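Local coordinates for major exported Hcp3 protein (Pseudomonas aeruginosa, PDB 3HE1) that probably acts as a secreted Hcp component of the type VI secretion system, assembling as a ring of six subunits, at residues I142-D147 against D165-Y170. Residues are numbered along the deposited sequence; the frame is centred on the assembly and turned at random.
Sequences IVDIKD and DVHFTY
Lys146 and Asp165 form a hydrogen-bonded antiparallel pair, joined by two reciprocal backbone bonds: Lys146 N to Asp165 O is 3.1 Å, and Asp165 N to Lys146 O is 3.0 Å. Further along, the pattern is broken by a beta bulge, in which Val143 and Asp144 together face His167. Val143 N reaches His167 O at 2.7 Å, tilted 25° from the carbonyl plane, whereas His167 N returns its bond to Asp144 O (3.0 Å). The nearly helical psi of Val143, -18°, marks the extra residue and turns its side chain out of the regular alternation, where CG1 meets Thr169 CG2 at 3.7 Å. Any direct contact of the Asp144 carboxylate with the His167 ring remains doubtful, since Asp144 has two conformers.

On the face bearing Ile142, Ile145, Val166 and Phe168 the contact is apolar. Val166 branches to both isoleucines: CG1, anti to the backbone N, presses on Ile142 CG2 at 3.3 Å, tighter than usual, while CG2 lies 3.6 Å from Ile145 CD1. Ile142 and Phe168 extend alongside each other in the same direction, and Ile142 CG1 meets the ring obliquely, 3.9 Å from Phe168 CD1.

Helix 100-109 covers this face through Leu103, Ala106 and Leu107, and Phe168 also packs on Leu113 and Val116 of strand 112-123. Val166 and Phe168 bond through their backbones to Ile92 and Val90, continuing the sheet into strand 86-95. Beyond the other edge, residues 144-147 pair antiparallel with a strand of a neighbouring subunit, so this Hcp sheet runs on across the subunit interface.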
# COMPACT_ATOMS: atom_id res chain seq x y z
N ILE A 142 29.21 -9.68 6.01
CA ILE A 142 28.22 -8.76 5.44
C ILE A 142 27.81 -9.17 4.01
O ILE A 142 28.63 -9.17 3.09
CB ILE A 142 28.72 -7.32 5.41
CG1 ILE A 142 29.27 -6.93 6.79
CG2 ILE A 142 27.61 -6.37 4.96
CD1 ILE A 142 29.54 -5.44 6.92
N VAL A 143 26.54 -9.51 3.81
CA VAL A 143 26.13 -10.11 2.55
C VAL A 143 25.51 -9.14 1.54
O VAL A 143 25.45 -9.45 0.35
CB VAL A 143 25.22 -11.32 2.77
CG1 VAL A 143 26.08 -12.52 3.18
CG2 VAL A 143 24.19 -11.03 3.83
N ASP A 144 25.07 -7.97 2.00
CA ASP A 144 24.61 -6.92 1.11
C ASP A 144 24.31 -5.63 1.84
O ASP A 144 24.02 -5.61 3.04
CB ASP A 144 23.42 -7.34 0.24
CG ASP A 144 22.58 -8.43 0.86
OD1 ASP A 144 22.13 -9.33 0.12
OD2 ASP A 144 22.35 -8.39 2.09
N ILE A 145 24.47 -4.53 1.11
CA ILE A 145 24.17 -3.19 1.62
C ILE A 145 23.32 -2.44 0.60
O ILE A 145 23.44 -2.63 -0.61
CB ILE A 145 25.45 -2.39 1.97
CG1 ILE A 145 26.19 -3.05 3.13
CG2 ILE A 145 25.11 -0.95 2.33
CD1 ILE A 145 27.29 -2.20 3.71
N LYS A 146 22.42 -1.62 1.11
CA LYS A 146 21.58 -0.77 0.28
C LYS A 146 21.64 0.65 0.84
O LYS A 146 21.37 0.88 2.02
CB LYS A 146 20.12 -1.27 0.26
CG LYS A 146 19.07 -0.18 0.02
CD LYS A 146 17.71 -0.74 -0.36
CE LYS A 146 16.68 0.37 -0.59
NZ LYS A 146 15.54 -0.03 -1.47
N ASP A 147 22.05 1.59 -0.01
CA ASP A 147 22.02 3.00 0.35
C ASP A 147 20.80 3.63 -0.30
O ASP A 147 20.56 3.44 -1.48
CB ASP A 147 23.30 3.68 -0.12
CG ASP A 147 24.48 3.40 0.79
OD1 ASP A 147 24.26 2.98 1.95
OD2 ASP A 147 25.62 3.60 0.34
N ASP A 165 20.83 0.16 4.93
CA ASP A 165 20.56 -1.14 5.53
C ASP A 165 21.73 -2.07 5.29
O ASP A 165 22.22 -2.16 4.17
CB ASP A 165 19.33 -1.79 4.89
CG ASP A 165 18.11 -0.92 4.93
OD1 ASP A 165 18.02 -0.03 5.81
OD2 ASP A 165 17.21 -1.14 4.09
N VAL A 166 22.14 -2.80 6.32
CA VAL A 166 23.21 -3.78 6.17
C VAL A 166 22.80 -5.18 6.64
O VAL A 166 22.17 -5.31 7.68
CB VAL A 166 24.48 -3.35 6.91
CG1 VAL A 166 25.58 -4.38 6.73
CG2 VAL A 166 24.93 -1.98 6.40
N HIS A 167 23.17 -6.20 5.86
CA HIS A 167 22.82 -7.59 6.16
C HIS A 167 24.02 -8.45 6.49
O HIS A 167 25.00 -8.48 5.75
CB HIS A 167 22.12 -8.23 4.98
CG HIS A 167 21.00 -7.42 4.44
ND1 HIS A 167 19.81 -7.98 4.03
CD2 HIS A 167 20.88 -6.08 4.24
CE1 HIS A 167 19.01 -7.02 3.59
NE2 HIS A 167 19.63 -5.86 3.71
N PHE A 168 23.91 -9.18 7.59
CA PHE A 168 24.96 -10.08 8.03
C PHE A 168 24.44 -11.51 8.06
O PHE A 168 23.33 -11.78 8.52
CB PHE A 168 25.41 -9.74 9.44
CG PHE A 168 25.59 -8.27 9.71
CD1 PHE A 168 26.87 -7.71 9.74
CD2 PHE A 168 24.50 -7.45 9.97
CE1 PHE A 168 27.05 -6.35 10.01
CE2 PHE A 168 24.66 -6.10 10.23
CZ PHE A 168 25.95 -5.55 10.26
N THR A 169 25.24 -12.44 7.57
CA THR A 169 25.09 -13.81 8.00
C THR A 169 26.11 -13.97 9.13
O THR A 169 26.79 -13.00 9.49
CB THR A 169 25.32 -14.80 6.85
OG1 THR A 169 26.67 -14.71 6.39
CG2 THR A 169 24.34 -14.51 5.71
N TYR A 170 26.18 -15.16 9.72
CA TYR A 170 26.99 -15.41 10.92
C TYR A 170 27.02 -16.89 11.25
O TYR A 170 26.18 -17.66 10.78
CB TYR A 170 26.40 -14.68 12.12
CG TYR A 170 24.94 -15.01 12.28
CD1 TYR A 170 24.53 -16.20 12.85
CD2 TYR A 170 23.97 -14.13 11.82
CE1 TYR A 170 23.19 -16.51 12.98
CE2 TYR A 170 22.63 -14.42 11.95
CZ TYR A 170 22.24 -15.61 12.53
OH TYR A 170 20.90 -15.90 12.64